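Local coordinates for SusD homolog (Bacteroides thetaiotaomicron VPI-5482, PDB 3FDH), which probably binds glycans at the outer membrane for uptake, as a probable lipoprotein of the SusD/RagB family from a gut bacterium, at residues 70-75 with 479-484; 280-285 with 320-325; 326-331 with 369-374; 461-466 with 484-489. All blocks are in the same frame, centred on the assembly; numbering follows the deposited sequence.

Interaction 1: 70-75 with 479-484; sequences SSSSTF and AAYGNG
Tyr-481, last residue of helix 475-481, reaches the loop 70-75 with its phenol. Its CG stands anti to the backbone N (chi1 169°), and the ring ends at the backbone of Ser-70 to Ser-72. Its OH donates to Ser-70 O at 2.6 Å, in the carbonyl plane and on a lone pair, and takes a weak bond from Ser-72 N at 3.2 Å. Over one ring face lies Ser-72 CB, 3.9 Å from the centroid, a CH-pi contact; on the opposite face, toward the rim, sits the backbone N of Gly-484. A phenylalanine in place of Tyr-481 would probably leave Ser-70 O without its donor and Ser-72 N without its weak acceptor. The chain then turns back through a type II' turn, closed by Gly-484 N to Tyr-481 O. A water bridges Ser-70 OG, which also bonds to Asn-67 O, to Asn-483 O. At Gly-484, CA makes a CH...O contact of 3.5 Å with Ser-70 O, where a side chain would clash, and Gly-484 O lies 3.3 Å from Ser-70 CB. This surface contact fastens the end of helix 475-481 to the loop between helices 57-63 and 76-95, with Asn-468 and Thr-471 of helix 468-473 against Ser-72.

Interaction 2: 280-285 with 320-325; sequences NRAFFT and SAFVYA
The ring of Phe-284 carries Ala-321 on one face: CB makes a CH-pi contact 3.9 Å from the ring centroid, and CA lies over the same face toward the rim. The touch is closest at the far end of the ring, where CZ comes within 3.5 Å of Ala-321 CB. CG stands anti to the carbonyl carbon (chi1 -53°); beyond it the ring comes nearer to the 3-10 segment 321-323 and meets it at Ala-321. An alanine at Phe-284 would probably open a gap over CA and CB of Ala-321, where the ring face now lies. Leu-379 and Ile-319 are further neighbours of the phenylalanine. The other two rings meet the contact obliquely: Phe-283 CD1 approaches Ser-320 CA at 4.1 Å, and Phe-322 CE2 approaches Ala-282 CB at 4.2 Å. Trp-425 meets both rings, edge-to-face with Phe-322 and with planes about 30° apart at Phe-283.

One backbone bond joins the segments, Ala-321 N to Ala-282 O at 2.8 Å, its donor well above the carbonyl plane. The same oxygen accepts a CH...O contact from Ser-320 CA at 3.4 Å. Ser-320 OG is hydrogen-bonded to Glu-52 OE2.

Phe-283 and Ser-320 form a non-hydrogen-bonded antiparallel pair, and the backbones of Phe-284 and Ile-319 bond beside it. The arrangement is a short antiparallel pairing of strands 283-284 and 319-320 that runs straight into a 3-10 turn, a small buried beta element within a mainly helical SusD-like fold.

Interaction 3: 326-331 with 369-374; sequences KTAPTL and ENSISI
Ile-374 on helix 354-379 has the largest share of the contact, and both ends of its branched side chain are used. CG2, anti to the backbone N, lies mainly against Thr-327, 3.6 Å from its OG1 and a little farther from its backbone N; it also approaches the backbone N of Lys-326. The other branch is extended (chi2 169°), and its terminal CD1 reaches mainly the backbone of Ala-328, 3.7 Å from CA. The isoleucine thus lies along residues 326-328, and its side chain crosses that of Thr-327 at a slant.

Ala-328 comes next in buried surface. Its CB points at the helix and rests between two residues one turn apart, 4.1 Å from Ile-374 CD1 and 3.6 Å from Ser-371 OG. That hydroxyl makes a weak hydrogen bond back to Asn-367 O within the same helix. Here an irregular chain packs on the side of a long helix in the mainly helical SusD-like fold: the segment follows soon after the 3-10 segment 321-323 and becomes strand 330-331, which pairs antiparallel with strand 238-240.

Thr-327 stands at the margin of the contact, its hydroxyl oxygen set against the isoleucine methyl. A turn before Ile-374, Asn-370 ND2 lies 4.0 Å from CD of Pro-329, the residue that follows Ala-328, and the two side chains cross obliquely. Lys-326 runs its extended chain the other way, and its NZ bonds to Ser-245 O.

Interaction 4: 461-466 with 484-489; sequences PLRYPY and GDYVYS
Leu-462 N donates to Val-487 O at 2.8 Å and joins the irregular chain 461-466 to a helix-like turn at 485-487. At the far end, Tyr-486 OH accepts a weak bond from Tyr-466 N. A water ties the polar atoms together: it accepts from Arg-463 NE and Tyr-486 OH and donates to Tyr-464 O at 2.6 Å. The arginine chain, bent at chi3 (-69°), crosses the tyrosine at about a right angle, NE 3.5 Å from Tyr-486 CE2, with the guanidinium and ring planes 57° apart. Its NH2 forms a salt bridge with the C-terminal carboxylate of Arg-499, and NH1 bonds to Glu-490 O. Tyr-466 crosses Tyr-486 at a similar angle, with Tyr-486 OH 3.0 Å from Tyr-466 CD2; their rings are near parallel (12°) but slid apart, centroids 5.9 Å from each other. Val-487 fills the middle: CG1 meets Pro-465 CB at 3.9 Å, and CB faces Arg-463 CG. At the other end, Pro-461 N lies at the edge of the Tyr-488 ring, while Leu-462 CD1 touches Tyr-488 O. The contact brackets helices 468-473 and 475-481 in sequence; helices 40-48 and 106-127 cover the side of Tyr-464.

Interactions 1 and 4 lie together, centres about 7 Å apart, and share Gly-484; their segments alternate along the chain, so the C-terminal region is tied to both an early loop and the loop 461-466. Interaction 1 is at the surface and relies on a phenol bonded to backbone atoms, and on a water, while interaction 4 is buried, with a water among tyrosines and an arginine. Interactions 2 and 3 form a second pair, centres about 11 Å apart, joined by the Arg-281 to Glu-369 salt bridge and by packing against helix 354-379. Interaction 2 is fully buried and aromatic; interaction 3 is partly buried, held by van der Waals contact round one isoleucine. About 14 Å separates the nearest atoms of interactions 3 and 4.

Interaction 1: 70-75 with 479-484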
loop_
_atom_site.group_PDB
_atom_site.type_symbol
_atom_site.label_atom_id
_atom_site.label_comp_id
_atom_site.label_asym_id
_atom_site.label_seq_id
_atom_site.Cartn_x
_atom_site.Cartn_y
_atom_site.Cartn_z
ATOM N N SER A 70 2.228 2.629 19.506
ATOM C CA SER A 70 3.517 3.220 19.897
ATOM C C SER A 70 4.495 2.238 20.534
ATOM O O SER A 70 5.602 2.613 21.001
ATOM C CB SER A 70 3.287 4.404 20.851
ATOM O OG SER A 70 2.738 3.990 22.096
ATOM N N SER A 71 4.065 0.992 20.616
ATOM C CA SER A 71 4.910 -0.088 21.183
ATOM C C SER A 71 5.883 -0.647 20.163
ATOM O O SER A 71 5.485 -1.017 19.071
ATOM C CB SER A 71 4.059 -1.251 21.744
ATOM O OG SER A 71 4.906 -2.336 22.085
ATOM N N SER A 72 7.139 -0.756 20.567
ATOM C CA SER A 72 8.206 -1.322 19.718
ATOM C C SER A 72 7.889 -2.796 19.337
ATOM O O SER A 72 8.387 -3.330 18.346
ATOM C CB SER A 72 9.576 -1.175 20.396
ATOM O OG SER A 72 9.580 -1.752 21.682
ATOM N N SER A 73 6.993 -3.440 20.071
ATOM C CA SER A 73 6.664 -4.838 19.733
ATOM C C SER A 73 5.780 -4.981 18.555
ATOM O O SER A 73 5.796 -5.985 17.856
ATOM C CB SER A 73 5.856 -5.503 20.836
ATOM O OG SER A 73 6.597 -5.531 21.997
ATOM N N THR A 74 4.998 -3.939 18.339
ATOM C CA THR A 74 3.909 -4.023 17.399
ATOM C C THR A 74 4.310 -4.378 15.995
ATOM O O THR A 74 3.644 -5.203 15.348
ATOM C CB THR A 74 3.117 -2.736 17.424
ATOM O OG1 THR A 74 2.673 -2.523 18.764
ATOM C CG2 THR A 74 1.972 -2.799 16.509
ATOM N N PHE A 75 5.350 -3.723 15.504
ATOM C CA PHE A 75 5.797 -3.961 14.111
ATOM C C PHE A 75 7.128 -4.629 14.064
ATOM O O PHE A 75 7.818 -4.557 13.069
ATOM C CB PHE A 75 5.833 -2.657 13.328
ATOM C CG PHE A 75 4.464 -2.016 13.224
ATOM C CD1 PHE A 75 3.511 -2.603 12.431
ATOM C CD2 PHE A 75 4.120 -0.888 13.975
ATOM C CE1 PHE A 75 2.256 -2.089 12.341
ATOM C CE2 PHE A 75 2.847 -0.360 13.910
ATOM C CZ PHE A 75 1.908 -0.962 13.091
ATOM N N ALA A 479 17.665 4.820 21.474
ATOM C CA ALA A 479 17.578 6.229 21.838
ATOM C C ALA A 479 16.481 6.924 21.027
ATOM O O ALA A 479 15.723 7.720 21.578
ATOM C CB ALA A 479 18.935 6.934 21.649
ATOM N N ALA A 480 16.369 6.590 19.743
ATOM C CA ALA A 480 15.389 7.216 18.859
ATOM C C ALA A 480 13.950 6.797 19.183
ATOM O O ALA A 480 13.006 7.569 19.004
ATOM C CB ALA A 480 15.678 6.906 17.394
ATOM N N TYR A 481 13.807 5.574 19.688
ATOM C CA TYR A 481 12.473 5.029 20.001
ATOM C C TYR A 481 11.925 5.679 21.275
ATOM O O TYR A 481 10.719 5.922 21.432
ATOM C CB TYR A 481 12.496 3.486 20.147
ATOM C CG TYR A 481 11.193 2.994 20.724
ATOM C CD1 TYR A 481 10.038 2.962 19.956
ATOM C CD2 TYR A 481 11.105 2.599 22.029
ATOM C CE1 TYR A 481 8.844 2.556 20.514
ATOM C CE2 TYR A 481 9.937 2.173 22.577
ATOM C CZ TYR A 481 8.801 2.168 21.834
ATOM O OH TYR A 481 7.633 1.782 22.426
ATOM N N GLY A 482 12.835 5.949 22.190
ATOM C CA GLY A 482 12.464 6.533 23.482
ATOM C C GLY A 482 11.409 5.688 24.187
ATOM O O GLY A 482 11.650 4.543 24.497
ATOM N N ASN A 483 10.242 6.267 24.447
ATOM C CA ASN A 483 9.141 5.560 25.130
ATOM C C ASN A 483 8.015 5.363 24.162
ATOM O O ASN A 483 6.925 4.907 24.512
ATOM C CB ASN A 483 8.639 6.300 26.378
ATOM C CG ASN A 483 8.021 7.636 26.065
ATOM O OD1 ASN A 483 7.850 7.995 24.902
ATOM N ND2 ASN A 483 7.668 8.372 27.100
ATOM N N GLY A 484 8.327 5.719 22.929
ATOM C CA GLY A 484 7.433 5.551 21.771
ATOM C C GLY A 484 6.429 6.673 21.525
ATOM O O GLY A 484 5.719 6.663 20.530
HETATM O O HOH W 1 4.207 5.313 23.839
#

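Interaction 2: 280-285 with 320-325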
loop_
_atom_site.group_PDB
_atom_site.type_symbol
_atom_site.label_atom_id
_atom_site.label_comp_id
_atom_site.label_asym_id
_atom_site.label_seq_id
_atom_site.Cartn_x
_atom_site.Cartn_y
_atom_site.Cartn_z
ATOM N N ASN A 280 -23.037 0.165 -2.573
ATOM C CA ASN A 280 -24.099 -0.789 -2.585
ATOM C C ASN A 280 -23.628 -2.184 -2.860
ATOM O O ASN A 280 -24.413 -3.097 -3.017
ATOM C CB ASN A 280 -25.050 -0.431 -3.705
ATOM C CG ASN A 280 -26.380 -1.092 -3.547
ATOM O OD1 ASN A 280 -26.870 -1.263 -2.418
ATOM N ND2 ASN A 280 -26.981 -1.488 -4.660
ATOM N N ARG A 281 -22.326 -2.353 -2.879
ATOM C CA ARG A 281 -21.797 -3.611 -3.338
ATOM C C ARG A 281 -20.651 -4.241 -2.572
ATOM O O ARG A 281 -20.492 -5.459 -2.609
ATOM C CB ARG A 281 -21.432 -3.406 -4.808
ATOM C CG ARG A 281 -21.001 -4.608 -5.483
ATOM C CD ARG A 281 -21.104 -4.475 -6.972
ATOM N NE ARG A 281 -20.502 -5.653 -7.597
ATOM C CZ ARG A 281 -21.079 -6.849 -7.681
ATOM N NH1 ARG A 281 -22.276 -7.039 -7.175
ATOM N NH2 ARG A 281 -20.438 -7.858 -8.231
ATOM N N ALA A 282 -19.915 -3.426 -1.804
ATOM C CA ALA A 282 -18.695 -3.868 -1.140
ATOM C C ALA A 282 -18.802 -4.134 0.371
ATOM O O ALA A 282 -17.810 -4.179 1.078
ATOM C CB ALA A 282 -17.581 -2.851 -1.392
ATOM N N PHE A 283 -20.012 -4.311 0.837
ATOM C CA PHE A 283 -20.297 -4.557 2.265
ATOM C C PHE A 283 -21.193 -5.740 2.523
ATOM O O PHE A 283 -22.178 -5.956 1.836
ATOM C CB PHE A 283 -20.904 -3.306 2.932
ATOM C CG PHE A 283 -19.989 -2.127 2.934
ATOM C CD1 PHE A 283 -18.910 -2.081 3.792
ATOM C CD2 PHE A 283 -20.214 -1.055 2.108
ATOM C CE1 PHE A 283 -18.049 -1.000 3.788
ATOM C CE2 PHE A 283 -19.359 0.034 2.107
ATOM C CZ PHE A 283 -18.280 0.068 2.959
ATOM N N PHE A 284 -20.809 -6.506 3.542
ATOM C CA PHE A 284 -21.529 -7.660 4.019
ATOM C C PHE A 284 -21.859 -7.513 5.507
ATOM O O PHE A 284 -21.089 -7.007 6.323
ATOM C CB PHE A 284 -20.773 -8.993 3.856
ATOM C CG PHE A 284 -20.261 -9.279 2.462
ATOM C CD1 PHE A 284 -20.933 -8.847 1.332
ATOM C CD2 PHE A 284 -19.127 -10.087 2.304
ATOM C CE1 PHE A 284 -20.456 -9.157 0.056
ATOM C CE2 PHE A 284 -18.648 -10.408 1.044
ATOM C CZ PHE A 284 -19.316 -9.936 -0.090
ATOM N N THR A 285 -23.045 -7.995 5.831
ATOM C CA THR A 285 -23.508 -7.971 7.212
ATOM C C THR A 285 -22.764 -8.999 8.058
ATOM O O THR A 285 -22.004 -9.839 7.549
ATOM C CB THR A 285 -25.014 -8.380 7.311
ATOM O OG1 THR A 285 -25.152 -9.766 6.936
ATOM C CG2 THR A 285 -25.921 -7.479 6.433
ATOM N N SER A 320 -16.190 -5.286 5.190
ATOM C CA SER A 320 -15.997 -5.034 3.770
ATOM C C SER A 320 -15.939 -6.403 3.065
ATOM O O SER A 320 -15.479 -7.392 3.632
ATOM C CB SER A 320 -14.727 -4.230 3.470
ATOM O OG SER A 320 -13.542 -4.991 3.691
ATOM N N ALA A 321 -16.378 -6.438 1.816
ATOM C CA ALA A 321 -16.357 -7.664 0.998
ATOM C C ALA A 321 -14.918 -8.190 0.839
ATOM O O ALA A 321 -14.644 -9.391 0.684
ATOM C CB ALA A 321 -16.982 -7.375 -0.389
ATOM N N PHE A 322 -14.013 -7.237 0.961
ATOM C CA PHE A 322 -12.579 -7.442 0.699
ATOM C C PHE A 322 -11.882 -8.459 1.622
ATOM O O PHE A 322 -10.898 -9.092 1.239
ATOM C CB PHE A 322 -11.828 -6.112 0.737
ATOM C CG PHE A 322 -12.289 -5.149 -0.315
ATOM C CD1 PHE A 322 -12.100 -5.438 -1.657
ATOM C CD2 PHE A 322 -12.989 -4.000 0.046
ATOM C CE1 PHE A 322 -12.537 -4.564 -2.614
ATOM C CE2 PHE A 322 -13.445 -3.133 -0.893
ATOM C CZ PHE A 322 -13.225 -3.413 -2.247
ATOM N N VAL A 323 -12.434 -8.637 2.816
ATOM C CA VAL A 323 -11.833 -9.556 3.776
ATOM C C VAL A 323 -11.973 -11.019 3.309
ATOM O O VAL A 323 -11.301 -11.901 3.821
ATOM C CB VAL A 323 -12.384 -9.350 5.226
ATOM C CG1 VAL A 323 -12.202 -7.848 5.717
ATOM C CG2 VAL A 323 -13.844 -9.851 5.360
ATOM N N TYR A 324 -12.847 -11.277 2.328
ATOM C CA TYR A 324 -13.056 -12.631 1.779
ATOM C C TYR A 324 -12.470 -12.844 0.379
ATOM O O TYR A 324 -12.757 -13.835 -0.307
ATOM C CB TYR A 324 -14.549 -12.999 1.813
ATOM C CG TYR A 324 -14.960 -13.463 3.198
ATOM C CD1 TYR A 324 -14.560 -14.701 3.677
ATOM C CD2 TYR A 324 -15.726 -12.661 4.027
ATOM C CE1 TYR A 324 -14.909 -15.111 4.948
ATOM C CE2 TYR A 324 -16.053 -13.052 5.304
ATOM C CZ TYR A 324 -15.636 -14.272 5.761
ATOM O OH TYR A 324 -16.013 -14.680 7.031
ATOM N N ALA A 325 -11.637 -11.896 -0.045
ATOM C CA ALA A 325 -11.009 -11.915 -1.399
ATOM C C ALA A 325 -9.770 -12.814 -1.372
ATOM O O ALA A 325 -8.655 -12.366 -1.544
ATOM C CB ALA A 325 -10.622 -10.484 -1.846
#

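Interaction 3: 326-331 with 369-374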
loop_
_atom_site.group_PDB
_atom_site.type_symbol
_atom_site.label_atom_id
_atom_site.label_comp_id
_atom_site.label_asym_id
_atom_site.label_seq_id
_atom_site.Cartn_x
_atom_site.Cartn_y
_atom_site.Cartn_z
ATOM N N LYS A 326 -10.038 -14.111 -1.243
ATOM C CA LYS A 326 -9.015 -15.106 -0.963
ATOM C C LYS A 326 -7.818 -15.143 -1.906
ATOM O O LYS A 326 -6.659 -15.313 -1.466
ATOM C CB LYS A 326 -9.646 -16.491 -0.862
ATOM C CG LYS A 326 -8.686 -17.564 -0.377
ATOM C CD LYS A 326 -9.411 -18.896 -0.315
ATOM C CE LYS A 326 -8.538 -19.994 0.265
ATOM N NZ LYS A 326 -9.304 -21.266 0.522
ATOM N N THR A 327 -8.127 -14.949 -3.181
ATOM C CA THR A 327 -7.136 -15.034 -4.235
ATOM C C THR A 327 -6.905 -13.730 -4.966
ATOM O O THR A 327 -6.272 -13.708 -6.003
ATOM C CB THR A 327 -7.464 -16.165 -5.219
ATOM O OG1 THR A 327 -8.725 -15.921 -5.835
ATOM C CG2 THR A 327 -7.519 -17.510 -4.492
ATOM N N ALA A 328 -7.335 -12.619 -4.392
ATOM C CA ALA A 328 -7.053 -11.338 -5.035
ATOM C C ALA A 328 -5.547 -11.100 -5.043
ATOM O O ALA A 328 -4.862 -11.376 -4.037
ATOM C CB ALA A 328 -7.779 -10.174 -4.300
ATOM N N PRO A 329 -5.010 -10.510 -6.130
ATOM C CA PRO A 329 -3.562 -10.264 -6.094
ATOM C C PRO A 329 -3.142 -9.174 -5.150
ATOM O O PRO A 329 -3.904 -8.290 -4.821
ATOM C CB PRO A 329 -3.221 -9.790 -7.516
ATOM C CG PRO A 329 -4.568 -9.376 -8.150
ATOM C CD PRO A 329 -5.621 -10.187 -7.436
ATOM N N THR A 330 -1.889 -9.261 -4.749
ATOM C CA THR A 330 -1.264 -8.218 -3.980
ATOM C C THR A 330 -0.630 -7.286 -4.996
ATOM O O THR A 330 0.215 -7.683 -5.798
ATOM C CB THR A 330 -0.194 -8.720 -2.995
ATOM O OG1 THR A 330 -0.814 -9.505 -1.975
ATOM C CG2 THR A 330 0.537 -7.544 -2.374
ATOM N N LEU A 331 -1.075 -6.040 -4.957
ATOM C CA LEU A 331 -0.593 -5.011 -5.885
ATOM C C LEU A 331 0.573 -4.214 -5.233
ATOM O O LEU A 331 0.383 -3.389 -4.325
ATOM C CB LEU A 331 -1.760 -4.115 -6.351
ATOM C CG LEU A 331 -2.912 -4.845 -7.044
ATOM C CD1 LEU A 331 -3.997 -3.836 -7.503
ATOM C CD2 LEU A 331 -2.393 -5.703 -8.146
ATOM N N GLU A 369 -14.020 -4.387 -8.203
ATOM C CA GLU A 369 -14.955 -5.378 -8.663
ATOM C C GLU A 369 -14.278 -6.740 -8.763
ATOM O O GLU A 369 -14.879 -7.759 -8.462
ATOM C CB GLU A 369 -15.530 -4.998 -10.020
ATOM C CG GLU A 369 -16.458 -6.058 -10.611
ATOM C CD GLU A 369 -17.706 -6.322 -9.753
ATOM O OE1 GLU A 369 -18.445 -5.370 -9.420
ATOM O OE2 GLU A 369 -17.966 -7.490 -9.434
ATOM N N ASN A 370 -13.023 -6.743 -9.179
ATOM C CA ASN A 370 -12.283 -7.999 -9.260
ATOM C C ASN A 370 -12.270 -8.651 -7.887
ATOM O O ASN A 370 -12.594 -9.829 -7.734
ATOM C CB ASN A 370 -10.849 -7.782 -9.748
ATOM C CG ASN A 370 -10.136 -9.091 -10.086
ATOM O OD1 ASN A 370 -10.601 -9.879 -10.918
ATOM N ND2 ASN A 370 -9.005 -9.323 -9.439
ATOM N N SER A 371 -11.895 -7.886 -6.870
ATOM C CA SER A 371 -11.839 -8.452 -5.538
ATOM C C SER A 371 -13.168 -8.802 -4.924
ATOM O O SER A 371 -13.310 -9.805 -4.209
ATOM C CB SER A 371 -11.115 -7.485 -4.607
ATOM O OG SER A 371 -9.823 -7.310 -5.118
ATOM N N ILE A 372 -14.154 -7.965 -5.212
ATOM C CA ILE A 372 -15.501 -8.172 -4.685
ATOM C C ILE A 372 -16.034 -9.494 -5.228
ATOM O O ILE A 372 -16.548 -10.290 -4.467
ATOM C CB ILE A 372 -16.430 -7.003 -5.007
ATOM C CG1 ILE A 372 -15.952 -5.797 -4.192
ATOM C CG2 ILE A 372 -17.933 -7.414 -4.716
ATOM C CD1 ILE A 372 -16.623 -4.495 -4.585
ATOM N N SER A 373 -15.910 -9.712 -6.537
ATOM C CA SER A 373 -16.354 -10.956 -7.187
ATOM C C SER A 373 -15.645 -12.203 -6.648
ATOM O O SER A 373 -16.247 -13.255 -6.474
ATOM C CB SER A 373 -16.191 -10.888 -8.704
ATOM O OG SER A 373 -17.127 -9.953 -9.198
ATOM N N ILE A 374 -14.355 -12.079 -6.438
ATOM C CA ILE A 374 -13.564 -13.181 -5.865
ATOM C C ILE A 374 -14.177 -13.549 -4.513
ATOM O O ILE A 374 -14.345 -14.727 -4.156
ATOM C CB ILE A 374 -12.061 -12.797 -5.723
ATOM C CG1 ILE A 374 -11.384 -12.832 -7.117
ATOM C CG2 ILE A 374 -11.330 -13.731 -4.779
ATOM C CD1 ILE A 374 -9.962 -12.193 -7.120
#

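Interaction 4: 461-466 with 484-489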
loop_
_atom_site.group_PDB
_atom_site.type_symbol
_atom_site.label_atom_id
_atom_site.label_comp_id
_atom_site.label_asym_id
_atom_site.label_seq_id
_atom_site.Cartn_x
_atom_site.Cartn_y
_atom_site.Cartn_z
ATOM N N PRO A 461 -1.108 8.294 14.548
ATOM C CA PRO A 461 0.285 7.944 14.356
ATOM C C PRO A 461 0.909 8.463 13.081
ATOM O O PRO A 461 0.482 8.144 11.973
ATOM C CB PRO A 461 0.271 6.419 14.334
ATOM C CG PRO A 461 -1.113 6.053 13.899
ATOM C CD PRO A 461 -2.022 7.206 14.172
ATOM N N LEU A 462 1.972 9.228 13.276
ATOM C CA LEU A 462 2.675 9.876 12.148
ATOM C C LEU A 462 3.685 8.942 11.525
ATOM O O LEU A 462 4.278 9.233 10.484
ATOM C CB LEU A 462 3.413 11.114 12.638
ATOM C CG LEU A 462 2.544 12.159 13.316
ATOM C CD1 LEU A 462 3.382 13.307 13.845
ATOM C CD2 LEU A 462 1.607 12.710 12.357
ATOM N N ARG A 463 3.863 7.821 12.206
ATOM C CA ARG A 463 4.841 6.799 11.811
ATOM C C ARG A 463 4.629 5.548 12.626
ATOM O O ARG A 463 3.817 5.562 13.558
ATOM C CB ARG A 463 6.263 7.322 12.092
ATOM C CG ARG A 463 6.564 7.607 13.542
ATOM C CD ARG A 463 7.608 8.720 13.660
ATOM N NE ARG A 463 8.936 8.321 13.202
ATOM C CZ ARG A 463 9.913 9.151 12.870
ATOM N NH1 ARG A 463 9.728 10.465 12.880
ATOM N NH2 ARG A 463 11.080 8.642 12.497
ATOM N N TYR A 464 5.403 4.505 12.298
ATOM C CA TYR A 464 5.380 3.226 13.034
ATOM C C TYR A 464 6.572 3.203 13.987
ATOM O O TYR A 464 7.660 3.673 13.623
ATOM C CB TYR A 464 5.496 2.019 12.133
ATOM C CG TYR A 464 4.213 1.778 11.338
ATOM C CD1 TYR A 464 3.296 2.783 11.222
ATOM C CD2 TYR A 464 3.978 0.570 10.721
ATOM C CE1 TYR A 464 2.131 2.579 10.470
ATOM C CE2 TYR A 464 2.860 0.374 10.007
ATOM C CZ TYR A 464 1.948 1.353 9.885
ATOM O OH TYR A 464 0.826 1.047 9.110
ATOM N N PRO A 465 6.398 2.593 15.176
ATOM C CA PRO A 465 7.538 2.512 16.066
ATOM C C PRO A 465 8.597 1.487 15.632
ATOM O O PRO A 465 8.295 0.444 15.031
ATOM C CB PRO A 465 6.901 2.065 17.398
ATOM C CG PRO A 465 5.661 1.322 16.991
ATOM C CD PRO A 465 5.158 2.102 15.825
ATOM N N TYR A 466 9.836 1.806 15.945
ATOM C CA TYR A 466 10.965 0.907 15.650
ATOM C C TYR A 466 10.787 -0.445 16.344
ATOM O O TYR A 466 10.234 -0.552 17.462
ATOM C CB TYR A 466 12.306 1.505 16.093
ATOM C CG TYR A 466 12.681 2.832 15.436
ATOM C CD1 TYR A 466 13.040 2.888 14.097
ATOM C CD2 TYR A 466 12.674 4.018 16.163
ATOM C CE1 TYR A 466 13.367 4.114 13.480
ATOM C CE2 TYR A 466 13.020 5.245 15.562
ATOM C CZ TYR A 466 13.381 5.278 14.234
ATOM O OH TYR A 466 13.704 6.478 13.652
ATOM N N GLY A 484 8.327 5.719 22.929
ATOM C CA GLY A 484 7.433 5.551 21.771
ATOM C C GLY A 484 6.429 6.673 21.525
ATOM O O GLY A 484 5.719 6.663 20.530
ATOM N N ASP A 485 6.355 7.630 22.446
ATOM C CA ASP A 485 5.357 8.716 22.298
ATOM C C ASP A 485 5.627 9.529 21.046
ATOM O O ASP A 485 4.750 10.161 20.474
ATOM C CB ASP A 485 5.331 9.638 23.519
ATOM C CG ASP A 485 4.725 8.991 24.737
ATOM O OD1 ASP A 485 4.015 7.967 24.624
ATOM O OD2 ASP A 485 4.962 9.538 25.833
ATOM N N TYR A 486 6.866 9.465 20.603
ATOM C CA TYR A 486 7.333 10.250 19.424
ATOM C C TYR A 486 6.554 9.892 18.151
ATOM O O TYR A 486 6.440 10.672 17.208
ATOM C CB TYR A 486 8.864 10.079 19.221
ATOM C CG TYR A 486 9.182 8.772 18.530
ATOM C CD1 TYR A 486 9.081 7.546 19.194
ATOM C CD2 TYR A 486 9.511 8.761 17.175
ATOM C CE1 TYR A 486 9.325 6.336 18.517
ATOM C CE2 TYR A 486 9.785 7.569 16.515
ATOM C CZ TYR A 486 9.676 6.362 17.170
ATOM O OH TYR A 486 9.909 5.191 16.459
ATOM N N VAL A 487 5.928 8.723 18.153
ATOM C CA VAL A 487 5.217 8.282 16.949
ATOM C C VAL A 487 4.043 9.231 16.692
ATOM O O VAL A 487 3.548 9.347 15.579
ATOM C CB VAL A 487 4.733 6.794 17.020
ATOM C CG1 VAL A 487 5.924 5.831 17.347
ATOM C CG2 VAL A 487 3.633 6.637 17.994
ATOM N N TYR A 488 3.648 9.953 17.721
ATOM C CA TYR A 488 2.509 10.843 17.596
ATOM C C TYR A 488 2.894 12.299 17.439
ATOM O O TYR A 488 2.033 13.123 17.131
ATOM C CB TYR A 488 1.597 10.741 18.820
ATOM C CG TYR A 488 0.990 9.377 19.076
ATOM C CD1 TYR A 488 0.139 8.820 18.169
ATOM C CD2 TYR A 488 1.254 8.677 20.240
ATOM C CE1 TYR A 488 -0.453 7.563 18.405
ATOM C CE2 TYR A 488 0.679 7.441 20.491
ATOM C CZ TYR A 488 -0.172 6.885 19.561
ATOM O OH TYR A 488 -0.774 5.661 19.810
ATOM N N SER A 489 4.155 12.622 17.711
ATOM C CA SER A 489 4.617 14.008 17.649
ATOM C C SER A 489 5.719 14.318 16.617
ATOM O O SER A 489 5.920 15.449 16.262
ATOM C CB SER A 489 5.166 14.413 19.010
ATOM O OG SER A 489 6.235 13.567 19.351
HETATM O O HOH W 2 9.677 5.373 13.712
#